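Long-range contacts in oxysterol-binding protein homolog 3 (PDB 4IC4), which transfers lipids between membranes in phosphoinositide-coupled transport and takes part in sterol homeostasis, here represented by its lipid-binding OSBP-related domain: residues A[26-30]-A[309-313]; A[70-76]-A[125-129]; A[79-83]-A[135-139]; A[304-308]-A[322-328]. The contacts are given in a common frame with arbitrary orientation. Numbering follows the deposited sequence.

Contact 1. Residues A[26-30]-A[309-313]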
loop_
_atom_site.group_PDB
_atom_site.type_symbol
_atom_site.label_atom_id
_atom_site.label_comp_id
_atom_site.label_asym_id
_atom_site.label_seq_id
_atom_site.Cartn_x
_atom_site.Cartn_y
_atom_site.Cartn_z
ATOM N N LYS A 26 -14.171 0.767 -21.648
ATOM C CA LYS A 26 -12.987 1.333 -22.355
ATOM C C LYS A 26 -11.697 0.795 -21.749
ATOM O O LYS A 26 -11.720 -0.154 -20.964
ATOM C CB LYS A 26 -12.999 2.861 -22.267
ATOM C CG LYS A 26 -12.897 3.404 -20.849
ATOM C CD LYS A 26 -12.996 4.924 -20.825
ATOM C CE LYS A 26 -11.869 5.576 -21.612
ATOM N NZ LYS A 26 -10.533 5.249 -21.046
ATOM N N SER A 27 -10.574 1.407 -22.112
ATOM C CA SER A 27 -9.276 0.979 -21.604
ATOM C C SER A 27 -8.192 1.999 -21.927
ATOM O O SER A 27 -8.427 2.962 -22.659
ATOM C CB SER A 27 -8.895 -0.367 -22.214
ATOM O OG SER A 27 -8.772 -0.258 -23.622
ATOM N N VAL A 28 -7.002 1.784 -21.374
ATOM C CA VAL A 28 -5.882 2.683 -21.615
ATOM C C VAL A 28 -4.558 1.932 -21.659
ATOM O O VAL A 28 -4.369 0.928 -20.971
ATOM C CB VAL A 28 -5.779 3.776 -20.525
ATOM C CG1 VAL A 28 -7.054 4.597 -20.482
ATOM C CG2 VAL A 28 -5.502 3.141 -19.175
ATOM N N THR A 29 -3.648 2.431 -22.484
ATOM C CA THR A 29 -2.325 1.841 -22.620
ATOM C C THR A 29 -1.484 2.376 -21.469
ATOM O O THR A 29 -1.402 3.588 -21.271
ATOM C CB THR A 29 -1.661 2.258 -23.945
ATOM O OG1 THR A 29 -2.490 1.855 -25.041
ATOM C CG2 THR A 29 -0.293 1.610 -24.085
ATOM N N ARG A 30 -0.872 1.477 -20.706
ATOM C CA ARG A 30 -0.038 1.892 -19.585
ATOM C C ARG A 30 1.429 1.604 -19.893
ATOM O O ARG A 30 1.748 0.718 -20.696
ATOM C CB ARG A 30 -0.491 1.189 -18.303
ATOM C CG ARG A 30 -1.918 1.570 -17.908
ATOM C CD ARG A 30 -2.392 0.854 -16.650
ATOM N NE ARG A 30 -3.800 1.138 -16.391
ATOM C CZ ARG A 30 -4.261 2.288 -15.913
ATOM N NH1 ARG A 30 -3.425 3.280 -15.624
ATOM N NH2 ARG A 30 -5.568 2.456 -15.752
ATOM N N THR A 309 -2.228 9.168 -17.438
ATOM C CA THR A 309 -2.773 8.701 -18.708
ATOM C C THR A 309 -3.977 9.569 -19.050
ATOM O O THR A 309 -4.270 10.538 -18.350
ATOM C CB THR A 309 -3.258 7.237 -18.625
ATOM O OG1 THR A 309 -4.400 7.164 -17.765
ATOM C CG2 THR A 309 -2.153 6.327 -18.092
ATOM N N GLU A 310 -4.682 9.213 -20.118
ATOM C CA GLU A 310 -5.866 9.961 -20.529
ATOM C C GLU A 310 -6.934 9.927 -19.433
ATOM O O GLU A 310 -7.857 10.738 -19.425
ATOM C CB GLU A 310 -6.432 9.365 -21.821
ATOM C CG GLU A 310 -6.828 7.906 -21.689
ATOM C CD GLU A 310 -7.136 7.258 -23.020
ATOM O OE1 GLU A 310 -8.134 7.651 -23.663
ATOM O OE2 GLU A 310 -6.372 6.355 -23.422
ATOM N N ILE A 311 -6.815 8.982 -18.509
ATOM C CA ILE A 311 -7.786 8.886 -17.429
ATOM C C ILE A 311 -7.619 10.057 -16.469
ATOM O O ILE A 311 -8.596 10.665 -16.034
ATOM C CB ILE A 311 -7.612 7.576 -16.630
ATOM C CG1 ILE A 311 -7.972 6.378 -17.508
ATOM C CG2 ILE A 311 -8.486 7.609 -15.376
ATOM C CD1 ILE A 311 -7.757 5.048 -16.833
ATOM N N GLU A 312 -6.367 10.385 -16.166
ATOM C CA GLU A 312 -6.055 11.457 -15.229
ATOM C C GLU A 312 -5.829 12.839 -15.830
ATOM O O GLU A 312 -6.059 13.849 -15.160
ATOM C CB GLU A 312 -4.806 11.096 -14.412
ATOM C CG GLU A 312 -4.909 9.845 -13.544
ATOM C CD GLU A 312 -4.683 8.553 -14.313
ATOM O OE1 GLU A 312 -4.132 8.599 -15.436
ATOM O OE2 GLU A 312 -5.043 7.480 -13.787
ATOM N N LYS A 313 -5.374 12.890 -17.080
ATOM C CA LYS A 313 -5.059 14.161 -17.727
ATOM C C LYS A 313 -6.142 15.223 -17.620
ATOM O O LYS A 313 -7.242 15.063 -18.154
ATOM C CB LYS A 313 -4.706 13.948 -19.208
ATOM C CG LYS A 313 -4.290 15.237 -19.922
ATOM C CD LYS A 313 -4.054 15.022 -21.412
ATOM C CE LYS A 313 -3.724 16.333 -22.114
ATOM N NZ LYS A 313 -3.596 16.158 -23.591
HETATM O O HOH W 1 -4.449 4.463 -24.112
HETATM O O HOH W 2 -2.617 6.179 -14.546
HETATM O O HOH W 3 -5.809 4.956 -14.402
#
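Water carries the polar traffic of this contact: the polar groups of the two segments meet through ordered molecules rather than directly. Water 1 accepts from Thr-29 N at 2.7 Å and donates to Glu-310 OE2 at 2.8 Å. Water 3 accepts from Arg-30 NH2 at 2.9 Å and lies 2.7 Å from Glu-312 OE2, within hydrogen-bonding distance. Lys-26 NZ lies 4.3 Å from Glu-310 OE1, too far for a salt bridge. Between these bridges sits a small apolar centre, where Val-28 CG1 meets Ile-311 CG1 at 3.6 Å; beta-branched Val-28 and Ile-311 present compact apolar surfaces to each other. Ile-311 CD1 also reaches Arg-30 NH2, at 3.6 Å. The turn of 309-313 is stiffened from within. Thr-309 OG1 accepts from Ile-311 N (3.1 Å), an ST turn, and donates to Glu-312 OE1 (2.7 Å), so a hydroxyl able to do both suits the position, while Thr-309 N gives a further bond to Glu-312 OE1 at 2.8 Å. This surface contact joins the start of the modelled chain, ahead of helix 44-50, to the loop between helices 300-305 and 325-331, and both segments rest on strand 127-132, Arg-30 on Arg-132 and Ile-311 on Ile-131.

Contact 2. Residues A[70-76]-A[125-129]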
loop_
_atom_site.group_PDB
_atom_site.type_symbol
_atom_site.label_atom_id
_atom_site.label_comp_id
_atom_site.label_asym_id
_atom_site.label_seq_id
_atom_site.Cartn_x
_atom_site.Cartn_y
_atom_site.Cartn_z
ATOM N N SER A 70 4.837 7.659 -3.678
ATOM C CA SER A 70 4.530 8.139 -2.331
ATOM C C SER A 70 3.948 6.989 -1.516
ATOM O O SER A 70 3.610 5.940 -2.067
ATOM C CB SER A 70 3.512 9.282 -2.381
ATOM O OG SER A 70 2.218 8.789 -2.691
ATOM N N ILE A 71 3.818 7.180 -0.206
ATOM C CA ILE A 71 3.263 6.115 0.626
ATOM C C ILE A 71 1.817 5.820 0.225
ATOM O O ILE A 71 1.361 4.682 0.325
ATOM C CB ILE A 71 3.320 6.473 2.125
ATOM C CG1 ILE A 71 4.779 6.627 2.559
ATOM C CG2 ILE A 71 2.635 5.378 2.953
ATOM C CD1 ILE A 71 4.950 6.990 4.021
ATOM N N LEU A 72 1.090 6.838 -0.230
ATOM C CA LEU A 72 -0.288 6.616 -0.658
ATOM C C LEU A 72 -0.288 5.639 -1.830
ATOM O O LEU A 72 -1.147 4.760 -1.921
ATOM C CB LEU A 72 -0.942 7.931 -1.087
ATOM C CG LEU A 72 -1.142 8.988 0.003
ATOM C CD1 LEU A 72 -1.662 10.278 -0.629
ATOM C CD2 LEU A 72 -2.114 8.473 1.052
ATOM N N GLN A 73 0.681 5.795 -2.728
ATOM C CA GLN A 73 0.788 4.907 -3.877
ATOM C C GLN A 73 1.207 3.498 -3.431
ATOM O O GLN A 73 0.682 2.500 -3.930
ATOM C CB GLN A 73 1.769 5.501 -4.900
ATOM C CG GLN A 73 1.203 6.775 -5.538
ATOM C CD GLN A 73 2.195 7.529 -6.400
ATOM O OE1 GLN A 73 3.305 7.846 -5.968
ATOM N NE2 GLN A 73 1.789 7.841 -7.629
ATOM N N LEU A 74 2.132 3.415 -2.476
ATOM C CA LEU A 74 2.574 2.118 -1.967
ATOM C C LEU A 74 1.405 1.328 -1.384
ATOM O O LEU A 74 1.204 0.159 -1.713
ATOM C CB LEU A 74 3.630 2.292 -0.873
ATOM C CG LEU A 74 3.926 0.999 -0.100
ATOM C CD1 LEU A 74 4.624 0.011 -1.015
ATOM C CD2 LEU A 74 4.790 1.296 1.117
ATOM N N ILE A 75 0.632 1.962 -0.511
ATOM C CA ILE A 75 -0.488 1.263 0.100
ATOM C C ILE A 75 -1.557 0.887 -0.933
ATOM O O ILE A 75 -2.281 -0.096 -0.754
ATOM C CB ILE A 75 -1.076 2.095 1.251
ATOM C CG1 ILE A 75 0.000 2.262 2.331
ATOM C CG2 ILE A 75 -2.308 1.403 1.828
ATOM C CD1 ILE A 75 -0.420 3.128 3.502
ATOM N N SER A 76 -1.641 1.645 -2.023
ATOM C CA SER A 76 -2.601 1.329 -3.080
ATOM C C SER A 76 -2.266 -0.002 -3.743
ATOM O O SER A 76 -3.116 -0.600 -4.403
ATOM C CB SER A 76 -2.622 2.427 -4.146
ATOM O OG SER A 76 -3.154 3.625 -3.616
ATOM N N ALA A 125 -2.639 16.349 3.395
ATOM C CA ALA A 125 -3.626 16.737 2.388
ATOM C C ALA A 125 -3.265 16.286 0.977
ATOM O O ALA A 125 -3.995 16.567 0.027
ATOM C CB ALA A 125 -3.873 18.247 2.424
ATOM N N GLU A 126 -2.131 15.609 0.832
ATOM C CA GLU A 126 -1.762 15.071 -0.469
ATOM C C GLU A 126 -2.781 13.953 -0.724
ATOM O O GLU A 126 -3.260 13.306 0.213
ATOM C CB GLU A 126 -0.340 14.493 -0.431
ATOM C CG GLU A 126 0.110 13.821 -1.727
ATOM C CD GLU A 126 1.586 13.450 -1.710
ATOM O OE1 GLU A 126 1.974 12.494 -2.415
ATOM O OE2 GLU A 126 2.362 14.119 -0.997
ATOM N N THR A 127 -3.104 13.722 -1.988
ATOM C CA THR A 127 -4.067 12.693 -2.342
ATOM C C THR A 127 -3.519 11.794 -3.435
ATOM O O THR A 127 -2.496 12.091 -4.051
ATOM C CB THR A 127 -5.378 13.319 -2.870
ATOM O OG1 THR A 127 -5.079 14.188 -3.973
ATOM C CG2 THR A 127 -6.078 14.106 -1.777
ATOM N N PHE A 128 -4.182 10.671 -3.646
ATOM C CA PHE A 128 -3.807 9.785 -4.728
ATOM C C PHE A 128 -5.035 9.022 -5.158
ATOM O O PHE A 128 -5.633 8.291 -4.374
ATOM C CB PHE A 128 -2.711 8.793 -4.343
ATOM C CG PHE A 128 -2.378 7.822 -5.441
ATOM C CD1 PHE A 128 -1.846 8.274 -6.648
ATOM C CD2 PHE A 128 -2.635 6.463 -5.289
ATOM C CE1 PHE A 128 -1.578 7.384 -7.691
ATOM C CE2 PHE A 128 -2.372 5.564 -6.325
ATOM C CZ PHE A 128 -1.841 6.024 -7.533
ATOM N N GLU A 129 -5.435 9.224 -6.405
ATOM C CA GLU A 129 -6.578 8.513 -6.940
ATOM C C GLU A 129 -6.045 7.420 -7.852
ATOM O O GLU A 129 -4.944 7.533 -8.400
ATOM C CB GLU A 129 -7.476 9.439 -7.765
ATOM C CG GLU A 129 -6.829 9.939 -9.060
ATOM C CD GLU A 129 -7.847 10.443 -10.074
ATOM O OE1 GLU A 129 -7.846 9.930 -11.210
ATOM O OE2 GLU A 129 -8.638 11.349 -9.747
#
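Ser-70 stands at the N-cap of helix 71-76. Its OG takes a weak bond from Gln-73 N (3.4 Å) while its own N gives to Gln-73 OE1 (2.8 Å), the reciprocal pair of a capping box; its CB lies 3.6 Å from Glu-126 OE1, and Ser-321 binds both the serine hydroxyl and that carboxylate. Leu-72 points at the strand, a flexible apolar chain that lays CD1 against Glu-126 O (3.5 Å) and CB against Phe-128 CB (3.8 Å). Gln-73 serves twice: beyond capping, its aliphatic CG sits 3.5 Å from the Phe-128 ring centroid, almost on the normal, in a CH-pi contact. One turn further, Ser-76 is small enough to admit the ring edge, with OG 3.3 Å from Phe-128 CD2, and satisfies its hydroxyl by donating to Leu-72 O at 2.9 Å. The short axes of helix 71-76 and strand 127-129 cross at -36°, 8.4 Å apart. Phe-128, which gives up the most surface, thus fills the space between them. Such layering of a helix on a curved antiparallel sheet belongs to the beta-barrel ORD of the OSBP family, here with the Glu-126 side chain about 7 Å from that of Gln-349, a residue that binds phosphatidylinositol 4-phosphate.

Contact 3. Residues A[79-83]-A[135-139]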
loop_
_atom_site.group_PDB
_atom_site.type_symbol
_atom_site.label_atom_id
_atom_site.label_comp_id
_atom_site.label_asym_id
_atom_site.label_seq_id
_atom_site.Cartn_x
_atom_site.Cartn_y
_atom_site.Cartn_z
ATOM N N PHE A 79 -4.180 -3.268 -3.543
ATOM C CA PHE A 79 -5.225 -3.625 -4.500
ATOM C C PHE A 79 -4.759 -4.158 -5.856
ATOM O O PHE A 79 -5.553 -4.275 -6.789
ATOM C CB PHE A 79 -6.155 -2.421 -4.687
ATOM C CG PHE A 79 -6.927 -2.072 -3.450
ATOM C CD1 PHE A 79 -8.094 -2.762 -3.128
ATOM C CD2 PHE A 79 -6.455 -1.107 -2.569
ATOM C CE1 PHE A 79 -8.776 -2.497 -1.946
ATOM C CE2 PHE A 79 -7.131 -0.833 -1.379
ATOM C CZ PHE A 79 -8.295 -1.532 -1.069
ATOM N N GLU A 80 -3.479 -4.501 -5.960
ATOM C CA GLU A 80 -2.950 -5.040 -7.208
ATOM C C GLU A 80 -3.759 -6.252 -7.673
ATOM O O GLU A 80 -3.987 -6.428 -8.869
ATOM C CB GLU A 80 -1.480 -5.454 -7.042
ATOM C CG GLU A 80 -0.879 -6.068 -8.304
ATOM C CD GLU A 80 0.553 -6.556 -8.127
ATOM O OE1 GLU A 80 1.145 -6.364 -7.041
ATOM O OE2 GLU A 80 1.087 -7.136 -9.095
ATOM N N TYR A 81 -4.186 -7.084 -6.723
ATOM C CA TYR A 81 -4.943 -8.289 -7.054
ATOM C C TYR A 81 -6.410 -8.190 -6.642
ATOM O O TYR A 81 -7.013 -9.155 -6.150
ATOM C CB TYR A 81 -4.277 -9.507 -6.400
ATOM C CG TYR A 81 -2.836 -9.699 -6.824
ATOM C CD1 TYR A 81 -2.510 -10.319 -8.034
ATOM C CD2 TYR A 81 -1.791 -9.228 -6.028
ATOM C CE1 TYR A 81 -1.172 -10.461 -8.441
ATOM C CE2 TYR A 81 -0.457 -9.366 -6.426
ATOM C CZ TYR A 81 -0.155 -9.981 -7.628
ATOM O OH TYR A 81 1.163 -10.108 -8.008
ATOM N N ALA A 82 -6.975 -7.008 -6.862
ATOM C CA ALA A 82 -8.371 -6.732 -6.557
ATOM C C ALA A 82 -9.346 -7.746 -7.168
ATOM O O ALA A 82 -10.415 -7.986 -6.604
ATOM C CB ALA A 82 -8.732 -5.325 -7.027
ATOM N N PRO A 83 -9.011 -8.331 -8.338
ATOM C CA PRO A 83 -9.945 -9.307 -8.916
ATOM C C PRO A 83 -10.264 -10.465 -7.966
ATOM O O PRO A 83 -11.275 -11.148 -8.128
ATOM C CB PRO A 83 -9.230 -9.757 -10.185
ATOM C CG PRO A 83 -8.545 -8.495 -10.620
ATOM C CD PRO A 83 -7.976 -7.957 -9.323
ATOM N N MET A 135 -10.129 -3.509 -13.937
ATOM C CA MET A 135 -10.449 -4.333 -12.775
ATOM C C MET A 135 -11.754 -3.892 -12.128
ATOM O O MET A 135 -12.134 -4.383 -11.063
ATOM C CB MET A 135 -9.305 -4.293 -11.760
ATOM C CG MET A 135 -8.049 -4.995 -12.263
ATOM S SD MET A 135 -6.760 -5.151 -11.014
ATOM C CE MET A 135 -5.952 -3.584 -11.196
ATOM N N GLY A 136 -12.426 -2.947 -12.776
ATOM C CA GLY A 136 -13.703 -2.457 -12.294
ATOM C C GLY A 136 -13.728 -1.679 -10.996
ATOM O O GLY A 136 -14.780 -1.590 -10.362
ATOM N N PHE A 137 -12.602 -1.103 -10.585
ATOM C CA PHE A 137 -12.617 -0.353 -9.337
ATOM C C PHE A 137 -11.944 1.001 -9.424
ATOM O O PHE A 137 -11.218 1.302 -10.372
ATOM C CB PHE A 137 -11.971 -1.171 -8.206
ATOM C CG PHE A 137 -10.458 -1.172 -8.223
ATOM C CD1 PHE A 137 -9.737 -0.104 -7.691
ATOM C CD2 PHE A 137 -9.755 -2.256 -8.747
ATOM C CE1 PHE A 137 -8.339 -0.117 -7.675
ATOM C CE2 PHE A 137 -8.359 -2.279 -8.738
ATOM C CZ PHE A 137 -7.648 -1.209 -8.201
ATOM N N ARG A 138 -12.219 1.827 -8.427
ATOM C CA ARG A 138 -11.598 3.133 -8.334
ATOM C C ARG A 138 -11.239 3.300 -6.873
ATOM O O ARG A 138 -11.923 2.784 -5.985
ATOM C CB ARG A 138 -12.543 4.244 -8.779
ATOM C CG ARG A 138 -13.742 4.451 -7.883
ATOM C CD ARG A 138 -14.630 5.535 -8.453
ATOM N NE ARG A 138 -15.749 5.848 -7.574
ATOM C CZ ARG A 138 -16.767 6.625 -7.924
ATOM N NH1 ARG A 138 -16.801 7.163 -9.135
ATOM N NH2 ARG A 138 -17.745 6.867 -7.063
ATOM N N LEU A 139 -10.160 4.020 -6.628
ATOM C CA LEU A 139 -9.698 4.236 -5.277
ATOM C C LEU A 139 -9.310 5.688 -5.083
ATOM O O LEU A 139 -8.822 6.338 -6.008
ATOM C CB LEU A 139 -8.488 3.329 -5.022
ATOM C CG LEU A 139 -7.584 3.487 -3.799
ATOM C CD1 LEU A 139 -6.781 2.199 -3.620
ATOM C CD2 LEU A 139 -6.650 4.680 -3.965
#
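Apolar packing makes up nearly all of this contact. Phe-79 reaches the strand with its ring, CD2 lying 3.5 Å from Leu-139 CD1, and its CB is 4.0 Å from Phe-137 CZ. Two bulky residues at alternate strand positions, Phe-137 and Leu-139, both face the turn, so a large aromatic suits the space before them. Ala-82, whose methyl is the whole of its side chain, lets the second ring come close: CB is 3.5 Å from Phe-137 CE2. Met-135, long and unbranched, extends from the hairpin end to join this packing, with SD 3.5 Å from Pro-83 CD. The same sulphur makes a van der Waals approach to a backbone carbonyl, SD lying 3.7 Å from Glu-80 O.

Backbone geometry sets up both surfaces. Residues 79-82 make a type I beta turn, with Ala-82 N bonded to Phe-79 O at 3.1 Å, which brings Phe-79 and Ala-82 onto the same side while Glu-80 and Tyr-81 point away. Opposite, Gly-136 and Phe-137 face Arg-132 in a G1 beta bulge; Gly-136 has phi 67°, a value glycine adopts easily.

The turn links helix 71-76 to helix 83-88, and the hairpin joins strands 127-132 and 137-145. Trp-160 of strand 160-172 touches both Ala-82 and Phe-137, while Phe-301 of helix 300-305 touches Met-135.

Contact 4. Residues A[304-308]-A[322-328]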
loop_
_atom_site.group_PDB
_atom_site.type_symbol
_atom_site.label_atom_id
_atom_site.label_comp_id
_atom_site.label_asym_id
_atom_site.label_seq_id
_atom_site.Cartn_x
_atom_site.Cartn_y
_atom_site.Cartn_z
ATOM N N ASN A 304 3.105 1.577 -12.864
ATOM C CA ASN A 304 1.975 2.302 -13.424
ATOM C C ASN A 304 1.315 3.292 -12.477
ATOM O O ASN A 304 0.525 4.129 -12.907
ATOM C CB ASN A 304 0.929 1.308 -13.937
ATOM C CG ASN A 304 1.382 0.598 -15.193
ATOM O OD1 ASN A 304 2.146 1.157 -15.981
ATOM N ND2 ASN A 304 0.903 -0.623 -15.401
ATOM N N LEU A 305 1.654 3.206 -11.195
ATOM C CA LEU A 305 1.069 4.083 -10.185
ATOM C C LEU A 305 1.259 5.576 -10.434
ATOM O O LEU A 305 0.320 6.365 -10.290
ATOM C CB LEU A 305 1.645 3.739 -8.805
ATOM C CG LEU A 305 1.230 2.406 -8.175
ATOM C CD1 LEU A 305 2.146 2.109 -7.000
ATOM C CD2 LEU A 305 -0.231 2.463 -7.736
ATOM N N ASN A 306 2.472 5.963 -10.810
ATOM C CA ASN A 306 2.777 7.374 -11.010
ATOM C C ASN A 306 2.629 7.877 -12.435
ATOM O O ASN A 306 3.108 8.967 -12.756
ATOM C CB ASN A 306 4.197 7.675 -10.516
ATOM C CG ASN A 306 4.368 9.114 -10.060
ATOM O OD1 ASN A 306 5.411 9.736 -10.289
ATOM N ND2 ASN A 306 3.349 9.647 -9.396
ATOM N N GLU A 307 1.964 7.108 -13.289
ATOM C CA GLU A 307 1.773 7.545 -14.669
ATOM C C GLU A 307 0.488 8.343 -14.851
ATOM O O GLU A 307 -0.549 8.030 -14.260
ATOM C CB GLU A 307 1.740 6.347 -15.626
ATOM C CG GLU A 307 1.474 6.759 -17.079
ATOM C CD GLU A 307 1.454 5.598 -18.058
ATOM O OE1 GLU A 307 1.041 4.485 -17.679
ATOM O OE2 GLU A 307 1.838 5.810 -19.227
ATOM N N ILE A 308 0.575 9.391 -15.666
ATOM C CA ILE A 308 -0.582 10.212 -15.983
ATOM C C ILE A 308 -1.036 9.751 -17.366
ATOM O O ILE A 308 -0.301 9.893 -18.346
ATOM C CB ILE A 308 -0.219 11.715 -16.038
ATOM C CG1 ILE A 308 0.178 12.207 -14.645
ATOM C CG2 ILE A 308 -1.405 12.519 -16.562
ATOM C CD1 ILE A 308 0.645 13.647 -14.617
ATOM N N ARG A 322 0.836 12.179 -8.330
ATOM C CA ARG A 322 1.392 12.221 -9.683
ATOM C C ARG A 322 1.875 13.617 -10.058
ATOM O O ARG A 322 2.603 13.779 -11.037
ATOM C CB ARG A 322 0.353 11.788 -10.715
ATOM C CG ARG A 322 -0.144 10.361 -10.577
ATOM C CD ARG A 322 -1.149 10.063 -11.671
ATOM N NE ARG A 322 -1.744 8.735 -11.549
ATOM C CZ ARG A 322 -2.710 8.417 -10.696
ATOM N NH1 ARG A 322 -3.206 9.330 -9.870
ATOM N NH2 ARG A 322 -3.197 7.181 -10.679
ATOM N N LEU A 323 1.466 14.621 -9.287
ATOM C CA LEU A 323 1.856 15.993 -9.581
ATOM C C LEU A 323 3.035 16.479 -8.741
ATOM O O LEU A 323 3.476 17.622 -8.885
ATOM C CB LEU A 323 0.648 16.924 -9.408
ATOM C CG LEU A 323 -0.560 16.557 -10.283
ATOM C CD1 LEU A 323 -1.692 17.553 -10.057
ATOM C CD2 LEU A 323 -0.147 16.528 -11.752
ATOM N N ARG A 324 3.557 15.621 -7.869
ATOM C CA ARG A 324 4.696 16.016 -7.044
ATOM C C ARG A 324 5.957 16.135 -7.888
ATOM O O ARG A 324 6.354 15.193 -8.579
ATOM C CB ARG A 324 4.916 15.026 -5.898
ATOM C CG ARG A 324 3.984 15.300 -4.738
ATOM C CD ARG A 324 4.327 14.519 -3.494
ATOM N NE ARG A 324 5.689 14.736 -3.014
ATOM C CZ ARG A 324 6.082 14.416 -1.785
ATOM N NH1 ARG A 324 5.212 13.886 -0.935
ATOM N NH2 ARG A 324 7.341 14.590 -1.409
ATOM N N PRO A 325 6.610 17.300 -7.831
ATOM C CA PRO A 325 7.829 17.537 -8.606
ATOM C C PRO A 325 9.062 16.763 -8.179
ATOM O O PRO A 325 9.893 16.410 -9.021
ATOM C CB PRO A 325 8.022 19.047 -8.492
ATOM C CG PRO A 325 7.472 19.351 -7.148
ATOM C CD PRO A 325 6.205 18.515 -7.105
ATOM N N ASP A 326 9.197 16.501 -6.885
ATOM C CA ASP A 326 10.358 15.762 -6.422
ATOM C C ASP A 326 10.268 14.302 -6.855
ATOM O O ASP A 326 11.249 13.728 -7.336
ATOM C CB ASP A 326 10.523 15.892 -4.899
ATOM C CG ASP A 326 9.255 15.570 -4.114
ATOM O OD1 ASP A 326 8.149 15.461 -4.693
ATOM O OD2 ASP A 326 9.378 15.448 -2.877
ATOM N N ILE A 327 9.089 13.709 -6.716
ATOM C CA ILE A 327 8.912 12.325 -7.125
ATOM C C ILE A 327 9.111 12.201 -8.637
ATOM O O ILE A 327 9.758 11.265 -9.111
ATOM C CB ILE A 327 7.504 11.796 -6.761
ATOM C CG1 ILE A 327 7.291 11.868 -5.243
ATOM C CG2 ILE A 327 7.340 10.361 -7.276
ATOM C CD1 ILE A 327 5.976 11.249 -4.760
ATOM N N ARG A 328 8.568 13.155 -9.393
ATOM C CA ARG A 328 8.685 13.123 -10.849
ATOM C C ARG A 328 10.127 13.289 -11.320
ATOM O O ARG A 328 10.594 12.536 -12.173
ATOM C CB ARG A 328 7.813 14.211 -11.484
ATOM C CG ARG A 328 7.782 14.160 -13.009
ATOM C CD ARG A 328 7.134 12.877 -13.500
ATOM N NE ARG A 328 5.756 12.775 -13.033
ATOM C CZ ARG A 328 5.016 11.672 -13.098
ATOM N NH1 ARG A 328 5.517 10.556 -13.613
ATOM N NH2 ARG A 328 3.771 11.683 -12.647
HETATM O O HOH W 4 -2.070 4.923 -12.231
#
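Arg-322 lays its extended chain beside Ile-308, CD against CG1 at 3.9 Å, and turns NE to Glu-307 O in a weak hydrogen bond of 3.0 Å. Its NH2 donates to water 4 at 3.0 Å, which lies 2.8 Å from Asn-304 O; Asp-320 holds NH1 in a salt bridge. Leu-323 extends the apolar patch, CD2 to Ile-308 CD1 at 4.1 Å. In the ORD this joins the end of helix 300-305 to the start of helix 325-331, whose N-cap is Arg-324. Arg-324 NH2 forms a salt bridge with Asp-326 OD2 (2.7 Å), and Asp-326 OD1 also accepts from Ile-327 N (2.8 Å), an acid suited to free amides of a first turn. Arg-328, with several donors on a planar group, grips Asn-306 O by NH2 (2.8 Å) and NH1 (3.0 Å), and its NH2 also bonds to Arg-322 O at 2.9 Å. Asn-306 fits between the arms, its side chain against Arg-322 CA and Ile-327 CG2.

Overall arrangement
Contact 2 lies deepest, about 8 Å from the chain centre, and the others touch or border it. It meets contact 4, centres 11 Å apart, through the salt bridge of Glu-126 OE2 with Arg-324 NH1 (2.9 Å) and a probable hydrogen bond from Arg-322 NH2 to Glu-129 O (2.9 Å). Contacts 2 and 3 share the hairpin of strands 127-132 and 137-145, Ser-76 OG lying 3.7 Å from Leu-139 CD2. Contact 1 abuts contact 4, with Arg-30 CA 3.4 Å from Glu-307 OE1. Contacts 2 and 4 approach the phosphatidylinositol 4-phosphate site: the Ile-327 side chain is about 9 Å from that of Glu-346. Contacts 1 and 3 lie away from it.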